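Local coordinates for protein Uly1 (Catenovulum maritimum, PDB 7DRQ) that probably cleaves the algal polysaccharide ulvan by elimination, as a calcium-binding beta-propeller lyase of polysaccharide lyase family 24, at residues D350-N356 with Q401-E407; H380-K384 with G427-F431; L167-D173 with D183-L187. One frame throughout, in Å; residues are numbered along the deposited sequence.

Contacts 1 and 2 join the same two neighbouring sheets of the propeller, with centres about 10 Å apart. Contact 1 brings together edge strands 350-353 and 403-405, while contact 2 joins strand 372-383 to the loop 427-431, farther from the centre of the chain. Contact 3 lies on the opposite side of that centre, about 36 Å from contact 1 between centres, and ties two parts of one long loop together. All three are partly buried. Threonines, a buried aspartate and waters mark contact 1, where Asn356 of one segment binds calcium; a histidine-asparagine hydrogen bond and a tyrosine ring over a peptide mark contact 2; in contact 3 a calcium ion gathers ligands from both segments.

Contact 1: residues D350-N356 with Q401-E407; sequences DWTVTEN and QLYTAGE. With CA (calcium ion), chain D.
Thr352 overlaps Thr404 where two neighbouring blades of the beta-propeller meet, its OG1 lying 3.3 Å from Thr404 CG2. Strands 350-353 and 403-405 each lie at an edge of their antiparallel sheet and run nearly parallel, 14° apart, consistent with equivalent strands of successive blades; with their axes 7.0 Å apart, side chains and waters fill the interval. With OG1 of Thr352 turned opposite the backbone N (chi1 -173°), CG2 falls between N and the carbonyl carbon and meets Leu402 CD1 at 4.2 Å. Toward the start of the strands, Asp350 supplies the direct hydrogen bond between the segments: Leu402 N reaches Asp350 OD2 at 2.8 Å, on the anti side of the carboxylate and 28° out of its plane. A water also donates to this oxygen and to Gln401 OE1, while OD1 forms a salt bridge with Lys267, so both buried oxygens are satisfied. At the other end, the methyl of Thr354 touches Thr404 OG1, whose hydroxyl is also hydrogen-bonded to Asn408 O. One water joins Thr404 OG1, Glu355 N and Gly406 O. Thr354 OG1 closes an ST turn by accepting from Asn356 N and is hydrogen-bonded to Asp358. Beyond this turn the Asn356 amide faces two ways: ND2 lies 3.6 Å from Glu407 CB, and OD1 binds a calcium ion at 2.5 Å alongside three waters, one of which donates to Glu355 O.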
loop_
_atom_site.group_PDB
_atom_site.type_symbol
_atom_site.label_atom_id
_atom_site.label_comp_id
_atom_site.label_asym_id
_atom_site.label_seq_id
_atom_site.Cartn_x
_atom_site.Cartn_y
_atom_site.Cartn_z
ATOM N N ASP A 350 3.093 11.046 -2.821
ATOM C CA ASP A 350 3.502 9.950 -3.690
ATOM C C ASP A 350 4.702 10.411 -4.500
ATOM O O ASP A 350 5.037 11.597 -4.523
ATOM C CB ASP A 350 2.356 9.492 -4.601
ATOM C CG ASP A 350 2.556 8.073 -5.120
ATOM O OD1 ASP A 350 3.439 7.358 -4.594
ATOM O OD2 ASP A 350 1.831 7.682 -6.059
ATOM N N TRP A 351 5.339 9.454 -5.180
ATOM C CA TRP A 351 6.545 9.727 -5.950
ATOM C C TRP A 351 6.705 8.639 -7.006
ATOM O O TRP A 351 6.124 7.558 -6.905
ATOM C CB TRP A 351 7.784 9.783 -5.047
ATOM C CG TRP A 351 8.038 8.470 -4.417
ATOM C CD1 TRP A 351 7.455 7.973 -3.287
ATOM C CD2 TRP A 351 8.899 7.445 -4.915
ATOM N NE1 TRP A 351 7.920 6.701 -3.041
ATOM C CE2 TRP A 351 8.807 6.354 -4.026
ATOM C CE3 TRP A 351 9.740 7.344 -6.029
ATOM C CZ2 TRP A 351 9.533 5.174 -4.212
ATOM C CZ3 TRP A 351 10.458 6.171 -6.218
ATOM C CH2 TRP A 351 10.350 5.099 -5.311
ATOM N N THR A 352 7.526 8.931 -8.007
ATOM C CA THR A 352 7.921 7.921 -8.980
ATOM C C THR A 352 9.207 8.392 -9.640
ATOM O O THR A 352 9.610 9.549 -9.497
ATOM C CB THR A 352 6.812 7.670 -10.015
ATOM O OG1 THR A 352 7.169 6.554 -10.841
ATOM C CG2 THR A 352 6.627 8.899 -10.892
ATOM N N VAL A 353 9.875 7.466 -10.323
ATOM C CA VAL A 353 10.994 7.783 -11.199
ATOM C C VAL A 353 10.720 7.100 -12.528
ATOM O O VAL A 353 10.445 5.897 -12.557
ATOM C CB VAL A 353 12.356 7.321 -10.620
ATOM C CG1 VAL A 353 13.497 7.707 -11.578
ATOM C CG2 VAL A 353 12.586 7.912 -9.232
ATOM N N THR A 354 10.770 7.861 -13.618
ATOM C CA THR A 354 10.490 7.293 -14.934
ATOM C C THR A 354 11.676 6.474 -15.438
ATOM O O THR A 354 12.781 6.521 -14.894
ATOM C CB THR A 354 10.207 8.381 -15.962
ATOM O OG1 THR A 354 11.442 9.059 -16.247
ATOM C CG2 THR A 354 9.163 9.388 -15.446
ATOM N N GLU A 355 11.437 5.733 -16.522
ATOM C CA GLU A 355 12.492 4.966 -17.176
ATOM C C GLU A 355 13.609 5.839 -17.739
ATOM O O GLU A 355 14.636 5.293 -18.166
ATOM C CB GLU A 355 11.898 4.103 -18.303
ATOM C CG GLU A 355 11.515 4.909 -19.531
ATOM C CD GLU A 355 11.015 4.046 -20.679
ATOM O OE1 GLU A 355 10.689 2.864 -20.444
ATOM O OE2 GLU A 355 10.955 4.557 -21.814
ATOM N N ASN A 356 13.442 7.161 -17.760
ATOM C CA ASN A 356 14.499 8.077 -18.167
ATOM C C ASN A 356 15.106 8.816 -16.983
ATOM O O ASN A 356 15.856 9.782 -17.173
ATOM C CB ASN A 356 13.963 9.069 -19.197
ATOM C CG ASN A 356 13.501 8.374 -20.443
ATOM O OD1 ASN A 356 14.087 7.381 -20.825
ATOM N ND2 ASN A 356 12.414 8.859 -21.057
ATOM N N GLN A 401 -1.865 10.393 -6.287
ATOM C CA GLN A 401 -0.905 9.364 -6.654
ATOM C C GLN A 401 -0.322 9.668 -8.028
ATOM O O GLN A 401 -0.940 10.356 -8.843
ATOM C CB GLN A 401 -1.556 7.965 -6.609
ATOM C CG GLN A 401 -1.614 7.443 -5.168
ATOM C CD GLN A 401 -2.158 6.039 -5.035
ATOM O OE1 GLN A 401 -1.456 5.057 -5.293
ATOM N NE2 GLN A 401 -3.407 5.932 -4.598
ATOM N N LEU A 402 0.893 9.174 -8.265
ATOM C CA LEU A 402 1.556 9.294 -9.559
ATOM C C LEU A 402 1.975 7.915 -10.044
ATOM O O LEU A 402 2.386 7.063 -9.249
ATOM C CB LEU A 402 2.799 10.197 -9.494
ATOM C CG LEU A 402 2.763 11.696 -9.774
ATOM C CD1 LEU A 402 4.210 12.185 -9.940
ATOM C CD2 LEU A 402 1.911 12.046 -10.995
ATOM N N TYR A 403 1.889 7.705 -11.353
ATOM C CA TYR A 403 2.270 6.456 -11.987
ATOM C C TYR A 403 3.218 6.749 -13.147
ATOM O O TYR A 403 3.381 7.899 -13.571
ATOM C CB TYR A 403 1.020 5.705 -12.471
ATOM C CG TYR A 403 0.005 5.568 -11.371
ATOM C CD1 TYR A 403 0.127 4.562 -10.418
ATOM C CD2 TYR A 403 -1.057 6.462 -11.252
ATOM C CE1 TYR A 403 -0.784 4.436 -9.398
ATOM C CE2 TYR A 403 -1.977 6.338 -10.230
ATOM C CZ TYR A 403 -1.831 5.326 -9.305
ATOM O OH TYR A 403 -2.746 5.182 -8.285
ATOM N N THR A 404 3.844 5.697 -13.680
ATOM C CA THR A 404 4.753 5.915 -14.796
ATOM C C THR A 404 4.761 4.713 -15.724
ATOM O O THR A 404 4.571 3.567 -15.300
ATOM C CB THR A 404 6.187 6.236 -14.323
ATOM O OG1 THR A 404 6.950 6.746 -15.427
ATOM C CG2 THR A 404 6.896 4.992 -13.734
ATOM N N ALA A 405 4.958 5.000 -17.007
ATOM C CA ALA A 405 5.156 3.976 -18.019
ATOM C C ALA A 405 5.796 4.656 -19.213
ATOM O O ALA A 405 5.445 5.792 -19.542
ATOM C CB ALA A 405 3.844 3.285 -18.427
ATOM N N GLY A 406 6.749 3.970 -19.838
ATOM C CA GLY A 406 7.462 4.582 -20.944
ATOM C C GLY A 406 8.091 5.886 -20.513
ATOM O O GLY A 406 8.584 6.021 -19.390
ATOM N N GLU A 407 8.044 6.883 -21.394
ATOM C CA GLU A 407 8.644 8.165 -21.050
ATOM C C GLU A 407 7.731 9.055 -20.217
ATOM O O GLU A 407 8.105 10.202 -19.942
ATOM C CB GLU A 407 9.050 8.907 -22.326
ATOM C CG GLU A 407 7.884 9.352 -23.182
ATOM C CD GLU A 407 8.306 10.309 -24.287
ATOM O OE1 GLU A 407 9.507 10.627 -24.388
ATOM O OE2 GLU A 407 7.433 10.762 -25.046
HETATM CA CA CA D . 16.041 6.842 -22.212
HETATM O O HOH W 1 1.116 5.114 -6.282
HETATM O O HOH W 2 8.589 5.086 -16.937
HETATM O O HOH W 3 7.822 1.446 -19.113
HETATM O O HOH W 4 15.899 4.865 -20.699
HETATM O O HOH W 5 10.850 10.908 -19.824
HETATM O O HOH W 6 16.188 9.409 -21.994
HETATM O O HOH W 7 14.642 7.729 -24.006
#

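Contact 2: residues H380-K384 with G427-F431; sequences HTYQK and GTNDF
The backbones come closest at one end, where Lys384 CA and Gly427 CA are 3.8 Å apart, then splay until His380 CA and Asn429 CA stand 7.7 Å from each other; end to end the segments point 132° apart. Strand 372-383 belongs to one blade of the propeller, and 427-431 is the turn linking strands 418-425 and 432-436 of the next. Gly427 has a positive phi (81°) and no side chain, which lets Lys384 lie directly against its backbone. Into the widening gap goes Tyr382, with one ring face over the Thr428-Asn429 peptide and CE1 3.8 Å from Asn429 CB. Its CD1 also sits above the centre of the His380 ring, holding the imidazole on that side. Asn429 CG is anti to the backbone N (chi1 -172°), and from there OD1 accepts a hydrogen bond of 2.8 Å from His380 ND1. The oxygen lies in the imidazole plane, although the donor stands well above the carbonyl plane of the amide. Asn429 ND2 is bound to Asp395 O. Phe431 brings its ring edge to His380 CE1, and Thr428 O, buried without a polar partner, is 3.4 Å from the same His380 CE1. His380 NE2 is hydrogen-bonded to His360 ND1, and His360 NE2 to Gly427 N; with ND1 of His380 donating, this chain of bonds is consistent with two neutral imidazoles in fixed tautomers.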
loop_
_atom_site.group_PDB
_atom_site.type_symbol
_atom_site.label_atom_id
_atom_site.label_comp_id
_atom_site.label_asym_id
_atom_site.label_seq_id
_atom_site.Cartn_x
_atom_site.Cartn_y
_atom_site.Cartn_z
ATOM N N HIS A 380 3.993 19.634 -6.791
ATOM C CA HIS A 380 4.670 18.720 -7.695
ATOM C C HIS A 380 6.134 19.118 -7.713
ATOM O O HIS A 380 6.468 20.241 -8.102
ATOM C CB HIS A 380 4.064 18.795 -9.094
ATOM C CG HIS A 380 4.673 17.853 -10.083
ATOM N ND1 HIS A 380 4.389 17.922 -11.432
ATOM C CD2 HIS A 380 5.544 16.823 -9.931
ATOM C CE1 HIS A 380 5.056 16.973 -12.068
ATOM N NE2 HIS A 380 5.760 16.289 -11.181
ATOM N N THR A 381 6.999 18.211 -7.281
ATOM C CA THR A 381 8.438 18.440 -7.257
ATOM C C THR A 381 9.078 17.505 -8.271
ATOM O O THR A 381 8.791 16.307 -8.268
ATOM C CB THR A 381 9.004 18.179 -5.862
ATOM O OG1 THR A 381 8.452 19.126 -4.943
ATOM C CG2 THR A 381 10.525 18.303 -5.864
ATOM N N TYR A 382 9.913 18.039 -9.161
ATOM C CA TYR A 382 10.401 17.158 -10.211
ATOM C C TYR A 382 11.781 17.578 -10.686
ATOM O O TYR A 382 12.170 18.748 -10.602
ATOM C CB TYR A 382 9.425 17.072 -11.392
ATOM C CG TYR A 382 9.112 18.384 -12.064
ATOM C CD1 TYR A 382 8.135 19.234 -11.551
ATOM C CD2 TYR A 382 9.792 18.776 -13.220
ATOM C CE1 TYR A 382 7.837 20.447 -12.165
ATOM C CE2 TYR A 382 9.504 19.983 -13.846
ATOM C CZ TYR A 382 8.521 20.812 -13.313
ATOM O OH TYR A 382 8.228 22.010 -13.925
ATOM N N GLN A 383 12.523 16.586 -11.161
ATOM C CA GLN A 383 13.892 16.775 -11.628
ATOM C C GLN A 383 14.021 15.999 -12.932
ATOM O O GLN A 383 13.919 14.767 -12.936
ATOM C CB GLN A 383 14.900 16.296 -10.590
ATOM C CG GLN A 383 16.344 16.619 -10.960
ATOM C CD GLN A 383 17.363 15.915 -10.075
ATOM O OE1 GLN A 383 17.199 14.750 -9.728
ATOM N NE2 GLN A 383 18.433 16.626 -9.725
ATOM N N LYS A 384 14.229 16.709 -14.032
ATOM C CA LYS A 384 14.317 16.047 -15.325
ATOM C C LYS A 384 15.627 15.264 -15.433
ATOM O O LYS A 384 16.704 15.793 -15.132
ATOM C CB LYS A 384 14.219 17.076 -16.450
ATOM C CG LYS A 384 14.299 16.454 -17.851
ATOM C CD LYS A 384 13.924 17.462 -18.924
ATOM C CE LYS A 384 14.184 16.897 -20.306
ATOM N NZ LYS A 384 13.745 17.830 -21.384
ATOM N N GLY A 427 9.826 14.522 -16.337
ATOM C CA GLY A 427 10.647 15.706 -16.242
ATOM C C GLY A 427 9.909 17.001 -16.480
ATOM O O GLY A 427 10.547 18.061 -16.506
ATOM N N THR A 428 8.584 16.950 -16.645
ATOM C CA THR A 428 7.770 18.128 -16.908
ATOM C C THR A 428 6.555 18.137 -15.990
ATOM O O THR A 428 6.260 17.165 -15.292
ATOM C CB THR A 428 7.289 18.193 -18.368
ATOM O OG1 THR A 428 6.163 17.314 -18.546
ATOM C CG2 THR A 428 8.416 17.812 -19.342
ATOM N N ASN A 429 5.835 19.260 -16.022
ATOM C CA ASN A 429 4.559 19.413 -15.332
ATOM C C ASN A 429 3.423 19.670 -16.326
ATOM O O ASN A 429 2.426 20.318 -15.990
ATOM C CB ASN A 429 4.651 20.544 -14.304
ATOM C CG ASN A 429 3.419 20.648 -13.413
ATOM O OD1 ASN A 429 2.861 19.642 -12.948
ATOM N ND2 ASN A 429 2.977 21.878 -13.185
ATOM N N ASP A 430 3.538 19.146 -17.544
ATOM C CA ASP A 430 2.604 19.506 -18.622
ATOM C C ASP A 430 1.665 18.331 -18.889
ATOM O O ASP A 430 1.903 17.504 -19.775
ATOM C CB ASP A 430 3.363 19.912 -19.868
ATOM C CG ASP A 430 4.157 21.189 -19.671
ATOM O OD1 ASP A 430 3.630 22.133 -19.037
ATOM O OD2 ASP A 430 5.310 21.242 -20.150
ATOM N N PHE A 431 0.581 18.278 -18.128
ATOM C CA PHE A 431 -0.383 17.201 -18.249
ATOM C C PHE A 431 -1.456 17.540 -19.268
ATOM O O PHE A 431 -1.850 18.699 -19.427
ATOM C CB PHE A 431 -1.038 16.908 -16.897
ATOM C CG PHE A 431 -0.114 16.247 -15.922
ATOM C CD1 PHE A 431 0.733 17.009 -15.133
ATOM C CD2 PHE A 431 -0.075 14.863 -15.815
ATOM C CE1 PHE A 431 1.614 16.396 -14.229
ATOM C CE2 PHE A 431 0.793 14.239 -14.913
ATOM C CZ PHE A 431 1.632 15.013 -14.122
#

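Contact 3: residues L167-D173 with D183-L187; sequences LTQFVKD and DYKHL. With CA (calcium ion), chain C.
Asp173 OD2 and Lys185 O each bind the calcium ion at 2.4 Å, and Asp183 holds it with both carboxylate oxygens, OD1 and OD2; three waters bring the ligands to seven. Asp173 OD1 is hydrogen-bonded to Ser175 OG. Asp183 OD1 accepts from Lys185 N, an Asx turn that brings the Lys185 carbonyl round to the metal, while OD2 takes a further bond from Glu179 N. Two hydrogen bonds outside the calcium shell join the segments: Asp173 N to Asp183 O at 2.8 Å, and His186 NE2 to Val171 O at 2.9 Å. The second is nearly straight (171°) and in the imidazole plane, its N-H reaching the oxygen from above the carbonyl plane. Farther out, Tyr184 is sandwiched by two CH-pi contacts, with Leu167 CD1 4.3 Å from the ring centroid on one face and Lys172 CG over the opposite face. Lys172 runs on past Tyr184 OH, and its NZ is hydrogen-bonded to Ala181 O. A water links Tyr184 OH to Leu167 O, and Phe170 CB packs against Tyr184 CD2. Both segments belong to the loop between strand 150-152 and helix 195-198; Leu167 and Phe170 anchor it on strand 86-91, and Phe170 also meets strand 122-126.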
loop_
_atom_site.group_PDB
_atom_site.type_symbol
_atom_site.label_atom_id
_atom_site.label_comp_id
_atom_site.label_asym_id
_atom_site.label_seq_id
_atom_site.Cartn_x
_atom_site.Cartn_y
_atom_site.Cartn_z
ATOM N N LEU A 167 -7.108 -24.187 -2.278
ATOM C CA LEU A 167 -6.346 -24.183 -1.031
ATOM C C LEU A 167 -5.298 -25.294 -0.975
ATOM O O LEU A 167 -4.344 -25.185 -0.197
ATOM C CB LEU A 167 -7.315 -24.321 0.142
ATOM C CG LEU A 167 -7.194 -23.473 1.394
ATOM C CD1 LEU A 167 -6.827 -22.042 1.062
ATOM C CD2 LEU A 167 -8.520 -23.546 2.138
ATOM N N THR A 168 -5.455 -26.359 -1.780
ATOM C CA THR A 168 -4.440 -27.407 -1.856
ATOM C C THR A 168 -3.071 -26.842 -2.227
ATOM O O THR A 168 -2.036 -27.412 -1.849
ATOM C CB THR A 168 -4.863 -28.476 -2.871
ATOM O OG1 THR A 168 -6.100 -29.064 -2.454
ATOM C CG2 THR A 168 -3.821 -29.568 -2.974
ATOM N N GLN A 169 -3.043 -25.714 -2.940
ATOM C CA GLN A 169 -1.797 -25.084 -3.351
ATOM C C GLN A 169 -1.101 -24.332 -2.222
ATOM O O GLN A 169 0.055 -23.928 -2.393
ATOM C CB GLN A 169 -2.058 -24.110 -4.503
ATOM C CG GLN A 169 -2.420 -24.820 -5.801
ATOM C CD GLN A 169 -1.396 -25.868 -6.150
ATOM O OE1 GLN A 169 -0.280 -25.548 -6.538
ATOM N NE2 GLN A 169 -1.766 -27.138 -5.992
ATOM N N PHE A 170 -1.752 -24.139 -1.088
ATOM C CA PHE A 170 -1.185 -23.308 -0.039
ATOM C C PHE A 170 -0.700 -24.165 1.120
ATOM O O PHE A 170 -1.177 -25.283 1.337
ATOM C CB PHE A 170 -2.189 -22.248 0.421
ATOM C CG PHE A 170 -2.256 -21.085 -0.528
ATOM C CD1 PHE A 170 -2.962 -21.197 -1.723
ATOM C CD2 PHE A 170 -1.523 -19.931 -0.280
ATOM C CE1 PHE A 170 -2.992 -20.150 -2.628
ATOM C CE2 PHE A 170 -1.539 -18.875 -1.171
ATOM C CZ PHE A 170 -2.284 -18.984 -2.359
ATOM N N VAL A 171 0.283 -23.633 1.834
ATOM C CA VAL A 171 1.060 -24.398 2.804
ATOM C C VAL A 171 0.512 -24.126 4.193
ATOM O O VAL A 171 0.441 -22.972 4.634
ATOM C CB VAL A 171 2.553 -24.051 2.724
ATOM C CG1 VAL A 171 3.328 -24.880 3.759
ATOM C CG2 VAL A 171 3.080 -24.285 1.322
ATOM N N LYS A 172 0.135 -25.195 4.888
ATOM C CA LYS A 172 -0.407 -25.057 6.228
ATOM C C LYS A 172 0.687 -24.733 7.242
ATOM O O LYS A 172 1.861 -25.102 7.086
ATOM C CB LYS A 172 -1.144 -26.338 6.637
ATOM C CG LYS A 172 -2.320 -26.699 5.732
ATOM C CD LYS A 172 -3.164 -27.819 6.322
ATOM C CE LYS A 172 -4.162 -28.360 5.309
ATOM N NZ LYS A 172 -5.097 -29.354 5.920
ATOM N N ASP A 173 0.285 -24.030 8.296
ATOM C CA ASP A 173 1.113 -23.898 9.488
ATOM C C ASP A 173 1.186 -25.263 10.155
ATOM O O ASP A 173 0.176 -25.762 10.655
ATOM C CB ASP A 173 0.514 -22.848 10.423
ATOM C CG ASP A 173 1.326 -22.642 11.693
ATOM O OD1 ASP A 173 2.305 -23.380 11.924
ATOM O OD2 ASP A 173 0.990 -21.727 12.466
ATOM N N ASP A 183 -5.220 -24.054 9.557
ATOM C CA ASP A 183 -4.354 -22.923 9.888
ATOM C C ASP A 183 -3.379 -22.739 8.730
ATOM O O ASP A 183 -2.413 -23.500 8.580
ATOM C CB ASP A 183 -3.644 -23.179 11.216
ATOM C CG ASP A 183 -2.731 -22.035 11.655
ATOM O OD1 ASP A 183 -2.479 -21.086 10.877
ATOM O OD2 ASP A 183 -2.241 -22.118 12.807
ATOM N N TYR A 184 -3.641 -21.727 7.897
ATOM C CA TYR A 184 -2.746 -21.340 6.814
ATOM C C TYR A 184 -1.932 -20.093 7.133
ATOM O O TYR A 184 -1.317 -19.520 6.224
ATOM C CB TYR A 184 -3.542 -21.105 5.530
ATOM C CG TYR A 184 -4.080 -22.378 4.927
ATOM C CD1 TYR A 184 -5.309 -22.885 5.326
ATOM C CD2 TYR A 184 -3.361 -23.067 3.957
ATOM C CE1 TYR A 184 -5.807 -24.049 4.778
ATOM C CE2 TYR A 184 -3.856 -24.236 3.402
ATOM C CZ TYR A 184 -5.076 -24.715 3.822
ATOM O OH TYR A 184 -5.590 -25.870 3.283
ATOM N N LYS A 185 -1.912 -19.653 8.390
ATOM C CA LYS A 185 -1.288 -18.388 8.761
ATOM C C LYS A 185 0.034 -18.661 9.469
ATOM O O LYS A 185 0.076 -19.376 10.475
ATOM C CB LYS A 185 -2.221 -17.555 9.644
ATOM C CG LYS A 185 -3.509 -17.080 8.925
ATOM C CD LYS A 185 -4.396 -16.276 9.877
ATOM C CE LYS A 185 -5.001 -17.178 10.952
ATOM N NZ LYS A 185 -5.801 -16.426 11.970
ATOM N N HIS A 186 1.106 -18.111 8.921
ATOM C CA HIS A 186 2.447 -18.298 9.437
ATOM C C HIS A 186 2.892 -17.044 10.172
ATOM O O HIS A 186 2.636 -15.919 9.731
ATOM C CB HIS A 186 3.411 -18.628 8.304
ATOM C CG HIS A 186 3.071 -19.906 7.608
ATOM N ND1 HIS A 186 3.678 -21.104 7.920
ATOM C CD2 HIS A 186 2.157 -20.180 6.645
ATOM C CE1 HIS A 186 3.165 -22.060 7.163
ATOM N NE2 HIS A 186 2.238 -21.526 6.382
ATOM N N LEU A 187 3.558 -17.248 11.292
ATOM C CA LEU A 187 3.927 -16.158 12.183
ATOM C C LEU A 187 5.254 -15.514 11.801
ATOM O O LEU A 187 5.695 -14.578 12.482
ATOM C CB LEU A 187 3.990 -16.689 13.622
ATOM C CG LEU A 187 3.869 -15.698 14.775
ATOM C CD1 LEU A 187 2.566 -14.914 14.658
ATOM C CD2 LEU A 187 3.946 -16.441 16.100
HETATM CA CA CA C . -0.796 -20.149 12.538
HETATM O O HOH W 8 -3.372 -27.315 1.672
HETATM O O HOH W 9 -0.281 -20.529 3.808
HETATM O O HOH W 10 3.904 -19.928 12.170
HETATM O O HOH W 11 0.665 -18.282 13.248
HETATM O O HOH W 12 -0.723 -20.251 15.043
HETATM O O HOH W 13 -2.599 -18.574 13.069
#